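Local coordinates for protein adenylation domain (Streptomyces sp., PDB 5N9X) that belongs to the ANL superfamily of AMP-binding enzymes and, as an adenylation domain, holds ATP and threonine in its pocket, at residues P104-N107 and A108-T112; R354-A357 and T358-G362; V492-S495 and Y496-P499. All coordinates share one frame; numbering follows the deposited sequence.

Interaction 1: residues P104-N107 and A108-T112; sequences PARN and AFIVT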
ATOM      1  N   PRO A 104      14.416  10.226 -11.470  1.00 37.95           N
ATOM      2  CA  PRO A 104      15.353  11.146 -10.821  1.00 45.71           C
ATOM      3  C   PRO A 104      14.733  12.463 -10.337  1.00 40.49           C
ATOM      4  O   PRO A 104      15.118  12.936  -9.265  1.00 44.85           O
ATOM      5  CB  PRO A 104      16.386  11.410 -11.921  1.00 45.07           C
ATOM      6  CG  PRO A 104      16.389  10.167 -12.720  1.00 38.69           C
ATOM      7  CD  PRO A 104      14.965   9.679 -12.722  1.00 39.57           C
ATOM      8  N   ALA A 105      13.798  13.037 -11.091  1.00 38.75           N
ATOM      9  CA  ALA A 105      13.144  14.283 -10.684  1.00 36.15           C
ATOM     10  C   ALA A 105      12.262  14.092  -9.440  1.00 41.36           C
ATOM     11  O   ALA A 105      12.126  14.994  -8.608  1.00 32.60           O
ATOM     12  CB  ALA A 105      12.326  14.841 -11.832  1.00 34.48           C
ATOM     13  N   ARG A 106      11.673  12.908  -9.310  1.00 45.20           N
ATOM     14  CA  ARG A 106      10.843  12.599  -8.153  1.00 39.30           C
ATOM     15  C   ARG A 106      11.677  12.450  -6.873  1.00 37.68           C
ATOM     16  O   ARG A 106      11.290  12.957  -5.813  1.00 40.56           O
ATOM     17  CB  ARG A 106      10.021  11.335  -8.411  1.00 48.51           C
ATOM     18  CG  ARG A 106       8.741  11.241  -7.594  1.00 47.86           C
ATOM     19  CD  ARG A 106       8.621   9.836  -7.014  1.00 57.92           C
ATOM     20  NE  ARG A 106       7.849   9.765  -5.772  1.00 59.38           N
ATOM     21  CZ  ARG A 106       6.530   9.602  -5.703  1.00 55.57           C
ATOM     22  NH1 ARG A 106       5.809   9.485  -6.809  1.00 66.28           N
ATOM     23  NH2 ARG A 106       5.931   9.545  -4.523  1.00 50.40           N
ATOM     24  N   ASN A 107      12.810  11.759  -6.957  1.00 32.26           N
ATOM     25  CA  ASN A 107      13.713  11.690  -5.811  1.00 35.03           C
ATOM     26  C   ASN A 107      14.183  13.087  -5.436  1.00 29.74           C
ATOM     27  O   ASN A 107      14.109  13.481  -4.277  1.00 26.48           O
ATOM     28  CB  ASN A 107      14.925  10.805  -6.092  1.00 33.43           C
ATOM     29  CG  ASN A 107      14.570   9.337  -6.238  1.00 34.42           C
ATOM     30  OD1 ASN A 107      13.521   8.878  -5.775  1.00 35.57           O
ATOM     31  ND2 ASN A 107      15.450   8.592  -6.902  1.00 36.48           N
ATOM     32  N   ALA A 108      14.650  13.829  -6.432  1.00 27.43           N
ATOM     33  CA  ALA A 108      15.138  15.184  -6.227  1.00 30.94           C
ATOM     34  C   ALA A 108      14.140  16.028  -5.469  1.00 24.03           C
ATOM     35  O   ALA A 108      14.523  16.803  -4.615  1.00 19.40           O
ATOM     36  CB  ALA A 108      15.471  15.827  -7.551  1.00 36.86           C
ATOM     37  N   PHE A 109      12.854  15.853  -5.772  1.00 30.09           N
ATOM     38  CA  PHE A 109      11.823  16.623  -5.097  1.00 24.26           C
ATOM     39  C   PHE A 109      11.613  16.205  -3.662  1.00 28.67           C
ATOM     40  O   PHE A 109      11.476  17.056  -2.782  1.00 29.88           O
ATOM     41  CB  PHE A 109      10.484  16.519  -5.803  1.00 37.03           C
ATOM     42  CG  PHE A 109       9.366  17.142  -5.015  1.00 39.28           C
ATOM     43  CD1 PHE A 109       9.247  18.523  -4.949  1.00 34.93           C
ATOM     44  CD2 PHE A 109       8.457  16.354  -4.320  1.00 30.23           C
ATOM     45  CE1 PHE A 109       8.236  19.108  -4.217  1.00 31.76           C
ATOM     46  CE2 PHE A 109       7.445  16.932  -3.584  1.00 36.49           C
ATOM     47  CZ  PHE A 109       7.334  18.313  -3.538  1.00 36.38           C
ATOM     48  N   ILE A 110      11.535  14.893  -3.452  1.00 22.75           N
ATOM     49  CA  ILE A 110      11.347  14.323  -2.129  1.00 20.58           C
ATOM     50  C   ILE A 110      12.547  14.604  -1.236  1.00 23.39           C
ATOM     51  O   ILE A 110      12.374  14.977  -0.071  1.00 31.75           O
ATOM     52  CB  ILE A 110      11.113  12.786  -2.193  1.00 28.76           C
ATOM     53  CG1 ILE A 110       9.728  12.480  -2.754  1.00 26.25           C
ATOM     54  CG2 ILE A 110      11.272  12.151  -0.820  1.00 21.32           C
ATOM     55  CD1 ILE A 110       9.652  11.140  -3.391  1.00 30.61           C
ATOM     56  N   VAL A 111      13.756  14.429  -1.773  1.00 20.52           N
ATOM     57  CA  VAL A 111      14.971  14.740  -1.021  1.00 26.66           C
ATOM     58  C   VAL A 111      14.889  16.158  -0.445  1.00 30.14           C
ATOM     59  O   VAL A 111      15.144  16.370   0.750  1.00 27.64           O
ATOM     60  CB  VAL A 111      16.252  14.614  -1.879  1.00 32.13           C
ATOM     61  CG1 VAL A 111      17.439  15.266  -1.151  1.00 24.40           C
ATOM     62  CG2 VAL A 111      16.544  13.158  -2.217  1.00 24.18           C
ATOM     63  N   THR A 112      14.506  17.115  -1.289  1.00 25.08           N
ATOM     64  CA  THR A 112      14.365  18.513  -0.859  1.00 30.59           C
ATOM     65  C   THR A 112      13.118  18.762   0.008  1.00 33.94           C
ATOM     66  O   THR A 112      13.202  19.469   1.017  1.00 36.01           O
ATOM     67  CB  THR A 112      14.318  19.470  -2.068  1.00 26.37           C
ATOM     68  OG1 THR A 112      15.372  19.145  -2.987  1.00 25.15           O
ATOM     69  CG2 THR A 112      14.446  20.902  -1.623  1.00 21.11           C
TER
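The first turns of helix 104-114, which leads from strand 94-97 to strand 118-121 of a parallel sheet, show how an alpha-helix binds each residue to the one four places on. R106 and I110 are such a pair: the backbone N of I110 donates to R106 O at 3.1 Å, and the two side chains meet on the same flank. I110 brings its CD1 methyl to the edge of the guanidinium group, near its plane, where it lies 3.3 Å from R106 NE; the two side chains run obliquely past each other. R106 reaches this place with CG anti to the backbone N (chi1 -155°) and a bend at chi2, and both side chains continue onto Y166 of strand 161-167. The neighbouring backbone bonds follow the same i to i+4 rule. A108 N donates to P104 O and F109 N to A105 O in this way. V111 N donates to N107 O at 2.7 Å. That last oxygen is also covered by a methyl, V111 CG2, at 3.2 Å. Elsewhere on the helix surface the side chains touch loop residues, N107 meeting L98, A108 meeting P127, and F109 meeting P174 and R378. Further along, the hydroxyl OG1 of T112 bonds back to A108 O at 3.0 Å. A proline in the first turn, consecutive i to i+4 bonds and a threonine hydroxyl returned to the preceding turn are typical of an alpha-helix, here one connecting parallel strands in a beta-alpha-beta crossover.

Interaction 2: residues R354-A357 and T358-G362; sequences RDAA and TGEPG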
ATOM      1  N   ARG A 354     -23.584  15.440   7.790  1.00 31.07           N
ATOM      2  CA  ARG A 354     -24.436  14.653   8.675  1.00 31.75           C
ATOM      3  C   ARG A 354     -24.043  13.187   8.685  1.00 26.47           C
ATOM      4  O   ARG A 354     -23.506  12.683   7.697  1.00 26.34           O
ATOM      5  CB  ARG A 354     -25.900  14.775   8.250  1.00 35.68           C
ATOM      6  CG  ARG A 354     -26.606  16.053   8.675  1.00 34.17           C
ATOM      7  CD  ARG A 354     -28.037  16.062   8.142  1.00 29.87           C
ATOM      8  NE  ARG A 354     -28.043  16.128   6.681  1.00 30.65           N
ATOM      9  CZ  ARG A 354     -28.461  15.146   5.883  1.00 40.68           C
ATOM     10  NH1 ARG A 354     -28.920  14.011   6.405  1.00 34.67           N
ATOM     11  NH2 ARG A 354     -28.415  15.294   4.560  1.00 35.84           N
ATOM     12  N   ASP A 355     -24.327  12.501   9.791  1.00 30.48           N
ATOM     13  CA  ASP A 355     -24.151  11.047   9.862  1.00 35.18           C
ATOM     14  C   ASP A 355     -25.144  10.332   8.940  1.00 37.04           C
ATOM     15  O   ASP A 355     -26.333  10.652   8.934  1.00 39.63           O
ATOM     16  CB  ASP A 355     -24.305  10.556  11.300  1.00 28.52           C
ATOM     17  CG  ASP A 355     -23.172  11.012  12.184  1.00 36.83           C
ATOM     18  OD1 ASP A 355     -22.158  11.480  11.629  1.00 36.30           O
ATOM     19  OD2 ASP A 355     -23.276  10.887  13.424  1.00 43.27           O
ATOM     20  N   ALA A 356     -24.657   9.374   8.159  1.00 30.04           N
ATOM     21  CA  ALA A 356     -25.476   8.751   7.119  1.00 38.51           C
ATOM     22  C   ALA A 356     -26.338   7.602   7.650  1.00 33.48           C
ATOM     23  O   ALA A 356     -25.932   6.904   8.573  1.00 40.01           O
ATOM     24  CB  ALA A 356     -24.582   8.250   5.983  1.00 39.44           C
ATOM     25  N   ALA A 357     -27.513   7.396   7.055  1.00 34.80           N
ATOM     26  CA  ALA A 357     -28.365   6.255   7.417  1.00 40.14           C
ATOM     27  C   ALA A 357     -27.773   4.922   6.930  1.00 39.16           C
ATOM     28  O   ALA A 357     -26.908   4.906   6.058  1.00 39.62           O
ATOM     29  CB  ALA A 357     -29.762   6.444   6.850  1.00 30.63           C
ATOM     30  N   THR A 358     -28.249   3.811   7.493  1.00 39.86           N
ATOM     31  CA  THR A 358     -27.858   2.462   7.055  1.00 34.55           C
ATOM     32  C   THR A 358     -28.184   2.223   5.572  1.00 44.72           C
ATOM     33  O   THR A 358     -29.276   2.558   5.098  1.00 41.71           O
ATOM     34  CB  THR A 358     -28.544   1.380   7.919  1.00 34.31           C
ATOM     35  OG1 THR A 358     -27.954   1.382   9.222  1.00 38.70           O
ATOM     36  CG2 THR A 358     -28.374  -0.005   7.318  1.00 41.34           C
ATOM     37  N   GLY A 359     -27.232   1.657   4.833  1.00 36.08           N
ATOM     38  CA  GLY A 359     -27.404   1.471   3.405  1.00 25.14           C
ATOM     39  C   GLY A 359     -27.165   2.759   2.632  1.00 33.51           C
ATOM     40  O   GLY A 359     -27.155   2.771   1.398  1.00 35.46           O
ATOM     41  N   GLU A 360     -26.975   3.862   3.342  1.00 26.17           N
ATOM     42  CA  GLU A 360     -26.711   5.121   2.660  1.00 33.18           C
ATOM     43  C   GLU A 360     -25.208   5.378   2.527  1.00 24.89           C
ATOM     44  O   GLU A 360     -24.465   5.260   3.499  1.00 25.22           O
ATOM     45  CB  GLU A 360     -27.388   6.276   3.396  1.00 31.92           C
ATOM     46  CG  GLU A 360     -27.498   7.537   2.591  1.00 32.08           C
ATOM     47  CD  GLU A 360     -27.469   8.780   3.453  1.00 35.74           C
ATOM     48  OE1 GLU A 360     -27.914   8.730   4.627  1.00 40.43           O
ATOM     49  OE2 GLU A 360     -27.007   9.814   2.938  1.00 40.82           O
ATOM     50  N   PRO A 361     -24.759   5.705   1.312  1.00 24.58           N
ATOM     51  CA  PRO A 361     -23.356   6.030   1.021  1.00 34.21           C
ATOM     52  C   PRO A 361     -22.948   7.373   1.623  1.00 33.72           C
ATOM     53  O   PRO A 361     -23.755   8.293   1.610  1.00 35.75           O
ATOM     54  CB  PRO A 361     -23.311   6.103  -0.515  1.00 29.47           C
ATOM     55  CG  PRO A 361     -24.534   5.367  -0.980  1.00 28.51           C
ATOM     56  CD  PRO A 361     -25.568   5.609   0.085  1.00 31.74           C
ATOM     57  N   GLY A 362     -21.727   7.481   2.132  1.00 31.59           N
ATOM     58  CA  GLY A 362     -21.213   8.756   2.593  1.00 30.43           C
ATOM     59  C   GLY A 362     -19.705   8.694   2.693  1.00 28.54           C
ATOM     60  O   GLY A 362     -19.121   7.638   2.447  1.00 31.92           O
TER
HETATM   61  O   HOH W   1     -24.195   4.023   5.925  1.00 23.00           O
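A357 and E360 mark the two ends of a type II beta turn in the loop between the antiparallel strands 345-349 and 362-367, and they illustrate how a side chain can reinforce a turn that the backbone has already closed. The closing bond runs from E360 N to A357 O at 2.9 Å. G359 occupies the third position with a positive phi of 78°, the backbone shape expected there in this type of turn. The tight part lies where E360 sends its carboxylate back over A356 and A357. With CG anti to the backbone N (chi1 -164°) and the chain extended beyond it, OE1 arrives 2.8 Å from A357 N and accepts its hydrogen on the anti side, 32° out of the carboxylate plane. The same oxygen rests 3.6 Å from A356 CB, while E360 CB sits close against A357 O.

The looser side is that of T358, an exposed corner residue whose bond from CA to CB points away from the preceding residues. R354 NH1 stays 5.7 Å from E360 OE1, too far for contact, although the opposite charges may still attract weakly. Ahead of the turn, D355 forms a salt bridge with R347 and a backbone bond links A356 to I348; within it, G359 is joined to R410, also through the backbone. One water donates to two carbonyls at once, lying 2.9 Å from A357 O and 2.7 Å from E360 O.

Interaction 3: residues V492-S495 and Y496-P499; sequences VLPS and YMQP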
ATOM      1  N   VAL A 492     -24.395  -2.244 -21.632  1.00 31.08           N
ATOM      2  CA  VAL A 492     -24.280  -2.273 -20.186  1.00 24.49           C
ATOM      3  C   VAL A 492     -24.610  -0.943 -19.530  1.00 25.06           C
ATOM      4  O   VAL A 492     -25.087  -0.898 -18.400  1.00 30.88           O
ATOM      5  CB  VAL A 492     -22.847  -2.691 -19.793  1.00 28.16           C
ATOM      6  CG1 VAL A 492     -22.827  -3.336 -18.416  1.00 23.96           C
ATOM      7  CG2 VAL A 492     -22.300  -3.656 -20.816  1.00 24.10           C
ATOM      8  N   LEU A 493     -24.344   0.149 -20.230  1.00 27.05           N
ATOM      9  CA  LEU A 493     -24.402   1.465 -19.596  1.00 33.28           C
ATOM     10  C   LEU A 493     -25.367   2.418 -20.261  1.00 20.22           C
ATOM     11  O   LEU A 493     -25.567   2.362 -21.462  1.00 23.68           O
ATOM     12  CB  LEU A 493     -23.018   2.110 -19.606  1.00 27.41           C
ATOM     13  CG  LEU A 493     -21.971   1.478 -18.712  1.00 33.93           C
ATOM     14  CD1 LEU A 493     -20.669   2.273 -18.848  1.00 32.64           C
ATOM     15  CD2 LEU A 493     -22.446   1.408 -17.263  1.00 26.94           C
ATOM     16  N   PRO A 494     -25.937   3.335 -19.486  1.00 25.75           N
ATOM     17  CA  PRO A 494     -26.645   4.430 -20.165  1.00 30.62           C
ATOM     18  C   PRO A 494     -25.705   5.295 -21.025  1.00 31.28           C
ATOM     19  O   PRO A 494     -24.483   5.311 -20.806  1.00 24.76           O
ATOM     20  CB  PRO A 494     -27.272   5.212 -19.004  1.00 20.87           C
ATOM     21  CG  PRO A 494     -26.391   4.899 -17.816  1.00 26.58           C
ATOM     22  CD  PRO A 494     -25.906   3.493 -18.021  1.00 24.25           C
ATOM     23  N   SER A 495     -26.287   5.965 -22.020  1.00 27.59           N
ATOM     24  CA  SER A 495     -25.550   6.679 -23.063  1.00 26.38           C
ATOM     25  C   SER A 495     -24.604   7.772 -22.568  1.00 30.82           C
ATOM     26  O   SER A 495     -23.502   7.933 -23.103  1.00 23.43           O
ATOM     27  CB  SER A 495     -26.541   7.290 -24.053  1.00 33.00           C
ATOM     28  OG  SER A 495     -27.102   6.288 -24.879  1.00 41.02           O
ATOM     29  N   TYR A 496     -25.044   8.525 -21.565  1.00 29.87           N
ATOM     30  CA  TYR A 496     -24.219   9.576 -20.966  1.00 32.56           C
ATOM     31  C   TYR A 496     -22.988   9.011 -20.251  1.00 26.95           C
ATOM     32  O   TYR A 496     -22.010   9.724 -20.025  1.00 25.89           O
ATOM     33  CB  TYR A 496     -25.053  10.436 -19.992  1.00 27.66           C
ATOM     34  CG  TYR A 496     -25.480   9.807 -18.659  1.00 28.77           C
ATOM     35  CD1 TYR A 496     -26.597   8.974 -18.566  1.00 38.48           C
ATOM     36  CD2 TYR A 496     -24.775  10.072 -17.492  1.00 35.64           C
ATOM     37  CE1 TYR A 496     -26.996   8.422 -17.338  1.00 30.26           C
ATOM     38  CE2 TYR A 496     -25.157   9.535 -16.267  1.00 44.89           C
ATOM     39  CZ  TYR A 496     -26.266   8.709 -16.194  1.00 45.75           C
ATOM     40  OH  TYR A 496     -26.620   8.178 -14.974  1.00 37.05           O
ATOM     41  N   MET A 497     -23.039   7.727 -19.909  1.00 28.29           N
ATOM     42  CA  MET A 497     -21.938   7.079 -19.204  1.00 24.50           C
ATOM     43  C   MET A 497     -20.975   6.346 -20.124  1.00 23.85           C
ATOM     44  O   MET A 497     -20.049   5.703 -19.644  1.00 27.52           O
ATOM     45  CB  MET A 497     -22.470   6.092 -18.161  1.00 26.22           C
ATOM     46  CG  MET A 497     -22.966   6.731 -16.870  1.00 32.32           C
ATOM     47  SD  MET A 497     -23.582   5.474 -15.741  1.00 46.33           S
ATOM     48  CE  MET A 497     -22.083   5.025 -14.857  1.00 29.42           C
ATOM     49  N   GLN A 498     -21.191   6.436 -21.433  1.00 22.75           N
ATOM     50  CA  GLN A 498     -20.376   5.706 -22.397  1.00 26.10           C
ATOM     51  C   GLN A 498     -19.161   6.514 -22.819  1.00 30.05           C
ATOM     52  O   GLN A 498     -19.295   7.673 -23.216  1.00 32.05           O
ATOM     53  CB  GLN A 498     -21.229   5.309 -23.605  1.00 23.14           C
ATOM     54  CG  GLN A 498     -22.014   4.001 -23.386  1.00 29.51           C
ATOM     55  CD  GLN A 498     -23.323   3.934 -24.183  1.00 33.90           C
ATOM     56  OE1 GLN A 498     -23.493   4.635 -25.169  1.00 37.17           O
ATOM     57  NE2 GLN A 498     -24.241   3.074 -23.756  1.00 36.83           N
ATOM     58  N   PRO A 499     -17.962   5.908 -22.702  1.00 33.58           N
ATOM     59  CA  PRO A 499     -16.703   6.579 -23.059  1.00 29.51           C
ATOM     60  C   PRO A 499     -16.710   7.050 -24.503  1.00 23.96           C
ATOM     61  O   PRO A 499     -17.134   6.321 -25.396  1.00 31.82           O
ATOM     62  CB  PRO A 499     -15.641   5.496 -22.823  1.00 25.66           C
ATOM     63  CG  PRO A 499     -16.282   4.551 -21.831  1.00 29.29           C
ATOM     64  CD  PRO A 499     -17.734   4.535 -22.219  1.00 22.89           C
TER
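Two torsions shape this short 3-10 turn between helix 482-492 and strand 501-505: Y496 CG is placed between the backbone N and the carbonyl carbon (chi1 71°), and M497 CG is anti to its carbonyl carbon (chi1 -78°). Both side chains are thereby brought against the ring of P494. Its CG touches Y496 CE1 at 3.6 Å, approaching the aromatic ring at a slant, and also meets M497 SD at 3.5 Å, so one proline corner serves two neighbours. M497 in addition lays its own CG over one face of the Y496 ring, 3.6 Å above the plane and offset toward the rim. The principle is that of a turn in which one residue, P494, takes part in both these side-chain contacts and in a backbone bond, M497 N donating to P494 O at 3.0 Å. S495 makes the second backbone bond, its O accepting from Q498 N at 3.2 Å; both are i to i+3 bonds.

Around the turn lie other parts of the C-terminal domain. L493 packs on V438 and A441 of helix 435-443, M497 reaches D437 of the same helix, and Y496 stacks its ring with that of H431. The CD1 of L493 also lies 3.6 Å from M497 O. The side chain of Q498 runs back along the turn toward helix 482-492, where it touches V489 and K490. Its amide passes beside S495, with OE1 3.6 Å from S495 CA, and NE2 ends 2.7 Å from L493 O in a bond that is weak because its N-H points well off the oxygen.

How the interactions relate
All three interactions are local and do not touch one another: one helix, one turn between antiparallel strands and one 3-10 turn, following in series along the chain. Interactions 1 and 2 both belong to the larger AMP-binding region, with centres 41 Å apart, whereas interaction 3 belongs to the C-terminal domain, its centre 41 Å from that of interaction 1 and 27 Å from that of interaction 2. The nearest atoms of interactions 2 and 3 are still about 14 Å apart. Interaction 1 comes nearest the ligands: the R106 side chain is about 9 Å from ATP and about 12 Å from threonine. In interaction 2 the P361 side chain is about 14 Å from ATP.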